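Long-range contacts in D-isomer specific 2-hydroxyacid dehydrogenase NAD-binding (Xanthobacter autotrophicus, PDB 4XA8), which probably acts as an NAD(P)-dependent oxidoreductase of the D-isomer specific 2-hydroxyacid dehydrogenase family: residues A9-Q20 and D34-V45; D21-H30 and A288-V298. One frame throughout, in Å; residues are numbered along the deposited sequence.

Interaction 1. Residues A9-Q20 and D34-V45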
loop_
_atom_site.group_PDB
_atom_site.type_symbol
_atom_site.label_atom_id
_atom_site.label_comp_id
_atom_site.label_asym_id
_atom_site.label_seq_id
_atom_site.Cartn_x
_atom_site.Cartn_y
_atom_site.Cartn_z
ATOM N N ALA A 9 36.458 16.034 -14.021
ATOM C CA ALA A 9 35.676 15.760 -12.800
ATOM C C ALA A 9 34.174 15.829 -13.039
ATOM O O ALA A 9 33.687 16.551 -13.937
ATOM C CB ALA A 9 36.061 16.731 -11.685
ATOM N N LEU A 10 33.438 15.048 -12.252
ATOM C CA LEU A 10 31.997 15.174 -12.185
ATOM C C LEU A 10 31.588 15.915 -10.936
ATOM O O LEU A 10 32.060 15.600 -9.842
ATOM C CB LEU A 10 31.340 13.792 -12.150
ATOM C CG LEU A 10 29.810 13.834 -12.151
ATOM C CD1 LEU A 10 29.237 12.641 -12.906
ATOM C CD2 LEU A 10 29.284 13.899 -10.713
ATOM N N VAL A 11 30.677 16.873 -11.098
ATOM C CA VAL A 11 30.067 17.585 -9.977
ATOM C C VAL A 11 28.604 17.151 -9.817
ATOM O O VAL A 11 27.870 17.072 -10.799
ATOM C CB VAL A 11 30.141 19.135 -10.130
ATOM C CG1 VAL A 11 29.280 19.636 -11.286
ATOM C CG2 VAL A 11 29.675 19.820 -8.857
ATOM N N PHE A 12 28.218 16.908 -8.573
ATOM C CA PHE A 12 26.873 16.509 -8.189
ATOM C C PHE A 12 26.172 17.622 -7.406
ATOM O O PHE A 12 26.745 18.179 -6.422
ATOM C CB PHE A 12 26.985 15.328 -7.210
ATOM C CG PHE A 12 25.660 14.803 -6.719
ATOM C CD1 PHE A 12 25.044 15.343 -5.614
ATOM C CD2 PHE A 12 25.039 13.742 -7.376
ATOM C CE1 PHE A 12 23.833 14.813 -5.146
ATOM C CE2 PHE A 12 23.819 13.243 -6.928
ATOM C CZ PHE A 12 23.242 13.774 -5.797
ATOM N N TYR A 13 24.934 17.917 -7.792
ATOM C CA TYR A 13 24.100 18.787 -6.983
ATOM C C TYR A 13 22.664 18.250 -6.877
ATOM O O TYR A 13 21.963 18.065 -7.887
ATOM C CB TYR A 13 24.047 20.241 -7.502
ATOM C CG TYR A 13 23.252 21.115 -6.565
ATOM C CD1 TYR A 13 21.868 21.173 -6.656
ATOM C CD2 TYR A 13 23.869 21.838 -5.548
ATOM C CE1 TYR A 13 21.112 21.924 -5.768
ATOM C CE2 TYR A 13 23.124 22.611 -4.659
ATOM C CZ TYR A 13 21.741 22.647 -4.778
ATOM O OH TYR A 13 20.956 23.391 -3.908
ATOM N N SER A 14 22.200 18.078 -5.650
ATOM C CA SER A 14 20.756 17.894 -5.434
ATOM C C SER A 14 20.370 18.151 -3.971
ATOM O O SER A 14 21.059 17.712 -3.082
ATOM C CB SER A 14 20.319 16.501 -5.854
ATOM O OG SER A 14 18.945 16.289 -5.507
ATOM N N ALA A 15 19.280 18.874 -3.733
ATOM C CA ALA A 15 18.748 19.031 -2.351
ATOM C C ALA A 15 17.847 17.862 -1.948
ATOM O O ALA A 15 17.425 17.782 -0.779
ATOM C CB ALA A 15 17.979 20.338 -2.239
ATOM N N VAL A 16 17.548 16.965 -2.894
ATOM C CA VAL A 16 16.577 15.878 -2.658
ATOM C C VAL A 16 17.190 14.475 -2.872
ATOM O O VAL A 16 16.473 13.496 -2.922
ATOM C CB VAL A 16 15.252 16.087 -3.457
ATOM C CG1 VAL A 16 14.578 17.382 -3.062
ATOM C CG2 VAL A 16 15.494 16.107 -4.958
ATOM N N ASP A 17 18.512 14.388 -2.986
ATOM C CA ASP A 17 19.228 13.131 -3.255
ATOM C C ASP A 17 20.513 13.148 -2.442
ATOM O O ASP A 17 21.051 14.204 -2.155
ATOM C CB ASP A 17 19.587 12.963 -4.735
ATOM C CG ASP A 17 18.374 12.950 -5.674
ATOM O OD1 ASP A 17 17.851 11.837 -5.934
ATOM O OD2 ASP A 17 18.013 14.034 -6.214
ATOM N N ILE A 18 20.989 11.979 -2.045
ATOM C CA ILE A 18 22.156 11.879 -1.172
ATOM C C ILE A 18 23.433 11.771 -2.011
ATOM O O ILE A 18 23.737 10.693 -2.578
ATOM C CB ILE A 18 22.087 10.647 -0.254
ATOM C CG1 ILE A 18 20.809 10.674 0.613
ATOM C CG2 ILE A 18 23.338 10.603 0.632
ATOM C CD1 ILE A 18 20.299 9.296 1.048
ATOM N N GLY A 19 24.205 12.852 -2.015
ATOM C CA GLY A 19 25.462 12.933 -2.824
ATOM C C GLY A 19 26.410 11.770 -2.638
ATOM O O GLY A 19 26.882 11.170 -3.608
ATOM N N GLN A 20 26.667 11.407 -1.392
ATOM C CA GLN A 20 27.609 10.320 -1.083
ATOM C C GLN A 20 27.277 8.951 -1.703
ATOM O O GLN A 20 28.165 8.233 -2.134
ATOM C CB GLN A 20 27.792 10.179 0.438
ATOM C CG GLN A 20 29.003 10.934 0.977
ATOM C CD GLN A 20 30.343 10.409 0.415
ATOM O OE1 GLN A 20 30.542 9.198 0.251
ATOM N NE2 GLN A 20 31.251 11.324 0.104
ATOM N N ASP A 34 36.707 11.385 -10.623
ATOM C CA ASP A 34 36.713 12.440 -9.613
ATOM C C ASP A 34 35.297 12.978 -9.512
ATOM O O ASP A 34 34.774 13.530 -10.484
ATOM C CB ASP A 34 37.662 13.557 -10.059
ATOM C CG ASP A 34 37.884 14.624 -8.983
ATOM O OD1 ASP A 34 37.390 14.481 -7.842
ATOM O OD2 ASP A 34 38.593 15.598 -9.286
ATOM N N VAL A 35 34.691 12.794 -8.353
ATOM C CA VAL A 35 33.303 13.136 -8.121
ATOM C C VAL A 35 33.361 14.137 -7.004
ATOM O O VAL A 35 33.966 13.876 -5.951
ATOM C CB VAL A 35 32.421 11.939 -7.675
ATOM C CG1 VAL A 35 30.963 12.372 -7.510
ATOM C CG2 VAL A 35 32.486 10.785 -8.658
ATOM N N ARG A 36 32.762 15.294 -7.240
ATOM C CA ARG A 36 32.760 16.353 -6.282
ATOM C C ARG A 36 31.315 16.695 -5.973
ATOM O O ARG A 36 30.503 16.966 -6.881
ATOM C CB ARG A 36 33.483 17.550 -6.858
ATOM C CG ARG A 36 34.872 17.220 -7.371
ATOM C CD ARG A 36 35.508 18.422 -8.028
ATOM N NE ARG A 36 36.781 18.044 -8.606
ATOM C CZ ARG A 36 37.602 18.876 -9.237
ATOM N NH1 ARG A 36 37.295 20.164 -9.396
ATOM N NH2 ARG A 36 38.744 18.405 -9.709
ATOM N N ILE A 37 30.992 16.663 -4.681
ATOM C CA ILE A 37 29.619 16.908 -4.228
ATOM C C ILE A 37 29.516 18.377 -3.883
ATOM O O ILE A 37 30.224 18.855 -2.982
ATOM C CB ILE A 37 29.263 16.030 -3.018
ATOM C CG1 ILE A 37 29.333 14.556 -3.432
ATOM C CG2 ILE A 37 27.847 16.328 -2.500
ATOM C CD1 ILE A 37 29.388 13.581 -2.251
ATOM N N ALA A 38 28.667 19.099 -4.610
ATOM C CA ALA A 38 28.406 20.499 -4.311
ATOM C C ALA A 38 27.418 20.540 -3.185
ATOM O O ALA A 38 26.473 19.731 -3.156
ATOM C CB ALA A 38 27.824 21.225 -5.515
ATOM N N ARG A 39 27.602 21.529 -2.316
ATOM C CA ARG A 39 26.819 21.723 -1.100
ATOM C C ARG A 39 25.412 22.228 -1.413
ATOM O O ARG A 39 25.256 23.177 -2.182
ATOM C CB ARG A 39 27.587 22.745 -0.231
ATOM C CG ARG A 39 26.886 23.182 1.008
ATOM C CD ARG A 39 27.878 23.770 1.983
ATOM N NE ARG A 39 28.315 25.106 1.578
ATOM C CZ ARG A 39 29.302 25.766 2.177
ATOM N NH1 ARG A 39 29.958 25.209 3.188
ATOM N NH2 ARG A 39 29.643 26.984 1.779
ATOM N N ALA A 40 24.395 21.576 -0.860
ATOM C CA ALA A 40 23.009 22.045 -1.018
ATOM C C ALA A 40 22.917 23.516 -0.599
ATOM O O ALA A 40 23.574 23.941 0.362
ATOM C CB ALA A 40 22.033 21.197 -0.209
ATOM N N GLY A 41 22.128 24.294 -1.340
ATOM C CA GLY A 41 21.912 25.695 -1.000
ATOM C C GLY A 41 22.739 26.566 -1.919
ATOM O O GLY A 41 22.247 27.034 -2.932
ATOM N N ASP A 42 24.015 26.756 -1.595
ATOM C CA ASP A 42 24.848 27.681 -2.363
ATOM C C ASP A 42 25.587 26.965 -3.490
ATOM O O ASP A 42 26.107 27.607 -4.404
ATOM C CB ASP A 42 25.798 28.494 -1.458
ATOM C CG ASP A 42 26.798 27.630 -0.667
ATOM O OD1 ASP A 42 26.764 26.398 -0.786
ATOM O OD2 ASP A 42 27.626 28.201 0.095
ATOM N N GLY A 43 25.642 25.639 -3.438
ATOM C CA GLY A 43 26.378 24.909 -4.461
ATOM C C GLY A 43 27.898 24.966 -4.356
ATOM O O GLY A 43 28.606 24.579 -5.298
ATOM N N HIS A 44 28.416 25.432 -3.220
ATOM C CA HIS A 44 29.851 25.452 -3.020
ATOM C C HIS A 44 30.443 24.068 -3.217
ATOM O O HIS A 44 29.983 23.093 -2.627
ATOM C CB HIS A 44 30.257 25.932 -1.629
ATOM C CG HIS A 44 31.729 25.822 -1.404
ATOM N ND1 HIS A 44 32.645 26.372 -2.277
ATOM C CD2 HIS A 44 32.454 25.182 -0.450
ATOM C CE1 HIS A 44 33.871 26.110 -1.853
ATOM N NE2 HIS A 44 33.785 25.396 -0.741
ATOM N N VAL A 45 31.479 23.999 -4.030
ATOM C CA VAL A 45 32.139 22.747 -4.332
ATOM C C VAL A 45 33.641 23.043 -4.240
ATOM O O VAL A 45 34.088 24.090 -4.708
ATOM C CB VAL A 45 31.689 22.216 -5.719
ATOM C CG1 VAL A 45 32.029 23.179 -6.861
ATOM C CG2 VAL A 45 32.264 20.837 -5.990
HETATM O O HOH W 1 24.236 18.205 -3.454
#
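Tyr13 reaches across to the loop that follows strand 34-37. Its CG lies anti to the backbone N (chi1 -176°), which lays the ring alongside Ala38 to Gly41. Tyr13 OH accepts a straight bond from Gly41 N at 3.0 Å, near the ring plane. At the ring edge Tyr13 CE2 sits 3.3 Å from Arg39 O, and Tyr13 CD2 rests on Ala38 CB. A phenylalanine in its place would probably leave Gly41 N without this acceptor and the loop less firmly held.

The backbones pair as parallel strands, with Leu10, Val11 and Phe12 beside Val35, Arg36 and Ile37. Leu10 and Phe12 each bond through both N and O, and the bond from Arg36 N to Leu10 O is 2.7 Å. Beyond the last bond, Ala38 N to Phe12 O, water 1 links Ser14 N to Ala38 O.

Arg36 and Ala9 share one face of the sheet. The Arg36 chain is extended from CG to NE, and one face of the guanidinium covers Ala9 CB, 3.4 Å from Arg36 NE. Arg36 NE and Arg36 NH2, the latter at 2.8 Å, grip Asp34 OD2 from one face of the carboxylate. This oxygen lies close to the guanidinium plane. Arg36 NH2 also pairs with Glu51. On the same face Val11 CG2 meets Val45 CG2, the side chains crossing at about a right angle.

Leu10 and Val35 lie side by side on the other face. There Ile37 CD1 extends to Gly19 C, 3.5 Å away, in helix 19-29. This helix and the two strands form a beta-alpha-beta unit. Backbone bonds thus fix strand 34-37, outermost in this chain's sheet. The Arg36-Asp34 pair braces that strand itself, over Ala9, and Gly41 N to Tyr13 OH is the side-chain bond across the segments.

Interaction 2. Residues D21-H30 and A288-V298; sequences DWKSALQAAH and AIPRTAAPQIV
Asp21 begins the contact through its backbone and CB, with Asp21 O 3.8 Å from Pro290 CB. Its carboxylate turns to another partner, His138 of the second subunit.

Trp22 has the largest share of the contact. Its CG is anti to the carbonyl carbon (chi1 -79°), which brings the indole against the start of helix 290-306. Pro290 CG sits over one face of the five-membered ring, 3.6 Å from its centroid and 12° off the normal, a CH-pi contact. Ala288 CB lies at the ring edge, 3.6 Å from Trp22 CZ2. Farther round the six-membered ring, Trp22 CH2 meets Ala293 CB and Trp22 CZ3 meets Ile297 CD1. The indole N-H is satisfied by water 2, 3.0 Å from Trp22 NE1, which in turn donates to Ala288 O.

Ala25 allows close approach, its CB 3.7 Å from Pro290 CB and also against Ala294 CB. Here the axes of 21-29 and 290-298 cross at -52°, 8.6 Å apart at their closest. The first helix belongs to the beta-alpha-beta unit of the N-terminal parallel sheet. The second comes from the far end of the chain, beyond the Rossmann-type NAD-binding sheet, and packs back on the N-terminal domain.

Leu26 sets CD2 against the second helix, 3.9 Å from Ile297 CG2 and also near Ala294 CB. The Leu26 and Ile297 side chains cross at about a right angle. Ala29 CB then touches Val298 CG2. His30, just past the helix end, places its CB 3.6 Å from Val298 CG2, while its ring atom CD2 also comes near Val298 CG1.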
loop_
_atom_site.group_PDB
_atom_site.type_symbol
_atom_site.label_atom_id
_atom_site.label_comp_id
_atom_site.label_asym_id
_atom_site.label_seq_id
_atom_site.Cartn_x
_atom_site.Cartn_y
_atom_site.Cartn_z
ATOM N N ASP A 21 26.001 8.592 -1.748
ATOM C CA ASP A 21 25.580 7.334 -2.342
ATOM C C ASP A 21 25.859 7.357 -3.841
ATOM O O ASP A 21 26.193 6.335 -4.421
ATOM C CB ASP A 21 24.086 7.136 -2.181
ATOM C CG ASP A 21 23.679 6.902 -0.762
ATOM O OD1 ASP A 21 24.544 6.584 0.083
ATOM O OD2 ASP A 21 22.461 7.014 -0.509
ATOM N N TRP A 22 25.667 8.510 -4.477
ATOM C CA TRP A 22 25.946 8.621 -5.895
ATOM C C TRP A 22 27.440 8.570 -6.147
ATOM O O TRP A 22 27.875 7.992 -7.128
ATOM C CB TRP A 22 25.339 9.907 -6.481
ATOM C CG TRP A 22 23.910 9.770 -6.727
ATOM C CD1 TRP A 22 22.881 10.025 -5.842
ATOM C CD2 TRP A 22 23.299 9.254 -7.916
ATOM N NE1 TRP A 22 21.671 9.743 -6.435
ATOM C CE2 TRP A 22 21.908 9.273 -7.711
ATOM C CE3 TRP A 22 23.799 8.762 -9.128
ATOM C CZ2 TRP A 22 21.020 8.821 -8.671
ATOM C CZ3 TRP A 22 22.900 8.337 -10.091
ATOM C CH2 TRP A 22 21.536 8.402 -9.863
ATOM N N LYS A 23 28.220 9.192 -5.269
ATOM C CA LYS A 23 29.673 9.193 -5.395
ATOM C C LYS A 23 30.213 7.756 -5.311
ATOM O O LYS A 23 31.040 7.349 -6.138
ATOM C CB LYS A 23 30.304 10.085 -4.328
ATOM C CG LYS A 23 31.832 10.143 -4.353
ATOM C CD LYS A 23 32.375 11.248 -3.455
ATOM C CE LYS A 23 33.904 11.351 -3.544
ATOM N NZ LYS A 23 34.404 12.661 -3.034
ATOM N N SER A 24 29.720 6.992 -4.344
ATOM C CA SER A 24 30.157 5.607 -4.175
ATOM C C SER A 24 29.863 4.741 -5.387
ATOM O O SER A 24 30.708 3.971 -5.835
ATOM C CB SER A 24 29.474 4.990 -2.976
ATOM O OG SER A 24 29.973 5.625 -1.825
ATOM N N ALA A 25 28.656 4.891 -5.905
ATOM C CA ALA A 25 28.199 4.140 -7.066
ATOM C C ALA A 25 28.985 4.517 -8.338
ATOM O O ALA A 25 29.422 3.639 -9.102
ATOM C CB ALA A 25 26.688 4.368 -7.273
ATOM N N LEU A 26 29.185 5.808 -8.544
ATOM C CA LEU A 26 29.948 6.291 -9.700
ATOM C C LEU A 26 31.431 5.870 -9.645
ATOM O O LEU A 26 31.989 5.368 -10.625
ATOM C CB LEU A 26 29.807 7.802 -9.791
ATOM C CG LEU A 26 28.442 8.277 -10.285
ATOM C CD1 LEU A 26 28.315 9.753 -9.927
ATOM C CD2 LEU A 26 28.292 8.057 -11.784
ATOM N N GLN A 27 32.048 5.989 -8.482
ATOM C CA GLN A 27 33.435 5.551 -8.319
ATOM C C GLN A 27 33.605 4.028 -8.302
ATOM O O GLN A 27 34.681 3.560 -8.592
ATOM C CB GLN A 27 34.054 6.198 -7.087
ATOM C CG GLN A 27 34.314 7.672 -7.336
ATOM C CD GLN A 27 34.869 8.415 -6.129
ATOM O OE1 GLN A 27 34.869 7.915 -5.003
ATOM N NE2 GLN A 27 35.319 9.631 -6.363
ATOM N N ALA A 28 32.554 3.279 -7.976
ATOM C CA ALA A 28 32.558 1.815 -8.122
ATOM C C ALA A 28 32.594 1.440 -9.594
ATOM O O ALA A 28 33.437 0.636 -10.024
ATOM C CB ALA A 28 31.348 1.171 -7.423
ATOM N N ALA A 29 31.676 2.037 -10.346
ATOM C CA ALA A 29 31.555 1.871 -11.781
ATOM C C ALA A 29 32.729 2.457 -12.590
ATOM O O ALA A 29 33.029 1.950 -13.672
ATOM C CB ALA A 29 30.259 2.491 -12.248
ATOM N N HIS A 30 33.374 3.516 -12.106
ATOM C CA HIS A 30 34.551 4.083 -12.791
ATOM C C HIS A 30 35.591 4.467 -11.734
ATOM O O HIS A 30 35.603 5.620 -11.269
ATOM C CB HIS A 30 34.153 5.310 -13.629
ATOM C CG HIS A 30 35.252 5.862 -14.490
ATOM N ND1 HIS A 30 36.596 5.691 -14.212
ATOM C CD2 HIS A 30 35.200 6.626 -15.612
ATOM C CE1 HIS A 30 37.319 6.292 -15.142
ATOM N NE2 HIS A 30 36.498 6.869 -15.999
ATOM N N ALA A 288 15.623 8.231 -8.245
ATOM C CA ALA A 288 16.734 7.605 -8.955
ATOM C C ALA A 288 17.652 6.738 -8.064
ATOM O O ALA A 288 18.030 7.110 -6.923
ATOM C CB ALA A 288 17.546 8.659 -9.694
ATOM N N ILE A 289 18.020 5.588 -8.601
ATOM C CA ILE A 289 18.763 4.561 -7.859
ATOM C C ILE A 289 20.203 4.571 -8.309
ATOM O O ILE A 289 20.495 4.263 -9.468
ATOM C CB ILE A 289 18.260 3.127 -8.127
ATOM C CG1 ILE A 289 16.751 2.981 -7.908
ATOM C CG2 ILE A 289 19.026 2.119 -7.246
ATOM C CD1 ILE A 289 16.325 3.203 -6.497
ATOM N N PRO A 290 21.112 4.936 -7.421
ATOM C CA PRO A 290 22.522 5.126 -7.855
ATOM C C PRO A 290 23.163 3.896 -8.522
ATOM O O PRO A 290 23.789 4.018 -9.557
ATOM C CB PRO A 290 23.229 5.447 -6.541
ATOM C CG PRO A 290 22.195 6.194 -5.778
ATOM C CD PRO A 290 20.859 5.555 -6.106
ATOM N N ARG A 291 22.940 2.716 -7.953
ATOM C CA ARG A 291 23.589 1.501 -8.432
ATOM C C ARG A 291 23.176 1.200 -9.879
ATOM O O ARG A 291 24.003 0.805 -10.693
ATOM C CB ARG A 291 23.256 0.326 -7.491
ATOM C CG ARG A 291 24.019 -0.957 -7.756
ATOM C CD ARG A 291 23.765 -1.984 -6.661
ATOM N NE ARG A 291 22.350 -2.035 -6.296
ATOM C CZ ARG A 291 21.386 -2.604 -7.022
ATOM N NH1 ARG A 291 21.659 -3.218 -8.173
ATOM N NH2 ARG A 291 20.127 -2.581 -6.576
ATOM N N THR A 292 21.910 1.411 -10.210
ATOM C CA THR A 292 21.402 1.048 -11.518
ATOM C C THR A 292 21.526 2.175 -12.530
ATOM O O THR A 292 21.533 1.918 -13.742
ATOM C CB THR A 292 19.964 0.517 -11.405
ATOM O OG1 THR A 292 19.087 1.507 -10.879
ATOM C CG2 THR A 292 19.934 -0.665 -10.468
ATOM N N ALA A 293 21.668 3.420 -12.060
ATOM C CA ALA A 293 21.871 4.567 -12.982
ATOM C C ALA A 293 23.359 4.910 -13.286
ATOM O O ALA A 293 23.684 5.433 -14.342
ATOM C CB ALA A 293 21.104 5.793 -12.457
ATOM N N ALA A 294 24.272 4.580 -12.368
ATOM C CA ALA A 294 25.696 4.960 -12.501
ATOM C C ALA A 294 26.362 4.475 -13.782
ATOM O O ALA A 294 27.163 5.210 -14.365
ATOM C CB ALA A 294 26.486 4.464 -11.301
ATOM N N PRO A 295 26.053 3.236 -14.230
ATOM C CA PRO A 295 26.671 2.709 -15.448
ATOM C C PRO A 295 26.408 3.524 -16.692
ATOM O O PRO A 295 27.360 3.808 -17.422
ATOM C CB PRO A 295 26.062 1.303 -15.567
ATOM C CG PRO A 295 25.828 0.914 -14.156
ATOM C CD PRO A 295 25.325 2.168 -13.511
ATOM N N GLN A 296 25.157 3.946 -16.914
ATOM C CA GLN A 296 24.820 4.769 -18.092
ATOM C C GLN A 296 25.447 6.169 -18.015
ATOM O O GLN A 296 25.797 6.738 -19.050
ATOM C CB GLN A 296 23.300 4.823 -18.381
ATOM C CG GLN A 296 22.475 5.668 -17.405
ATOM C CD GLN A 296 20.953 5.487 -17.509
ATOM O OE1 GLN A 296 20.230 6.453 -17.709
ATOM N NE2 GLN A 296 20.465 4.248 -17.334
ATOM N N ILE A 297 25.643 6.704 -16.805
ATOM C CA ILE A 297 26.365 7.973 -16.651
ATOM C C ILE A 297 27.857 7.814 -17.047
ATOM O O ILE A 297 28.403 8.601 -17.856
ATOM C CB ILE A 297 26.225 8.520 -15.212
ATOM C CG1 ILE A 297 24.750 8.778 -14.890
ATOM C CG2 ILE A 297 27.074 9.768 -15.041
ATOM C CD1 ILE A 297 24.437 8.973 -13.419
ATOM N N VAL A 298 28.515 6.801 -16.477
ATOM C CA VAL A 298 29.903 6.478 -16.827
ATOM C C VAL A 298 30.092 6.231 -18.336
ATOM O O VAL A 298 31.070 6.709 -18.934
ATOM C CB VAL A 298 30.444 5.323 -15.936
ATOM C CG1 VAL A 298 31.723 4.709 -16.526
ATOM C CG2 VAL A 298 30.681 5.866 -14.528
HETATM O O HOH W 2 18.858 9.324 -5.449
#

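How the interactions relate
Helix 19-29 ties the two contacts together. Interaction 1 takes in its first two residues, and interaction 2 uses the rest. The centres lie 14 Å apart. Phe12 and Trp22 meet directly, with ring planes at about 35°, and Lys23 NZ bonds to Val35 O. Each contact has a buried part, Leu10, Val11 and Phe12 in interaction 1 and Trp22, Leu26 and Ile297 in interaction 2. Arg39 to Gly41 of the loop and Ala29 of the helix are exposed. Both touch the second subunit. Interaction 1 is strand pairing at the sheet edge, rich in backbone bonds and charged groups. Interaction 2 is apolar helix packing, with one bridging water as its polar link.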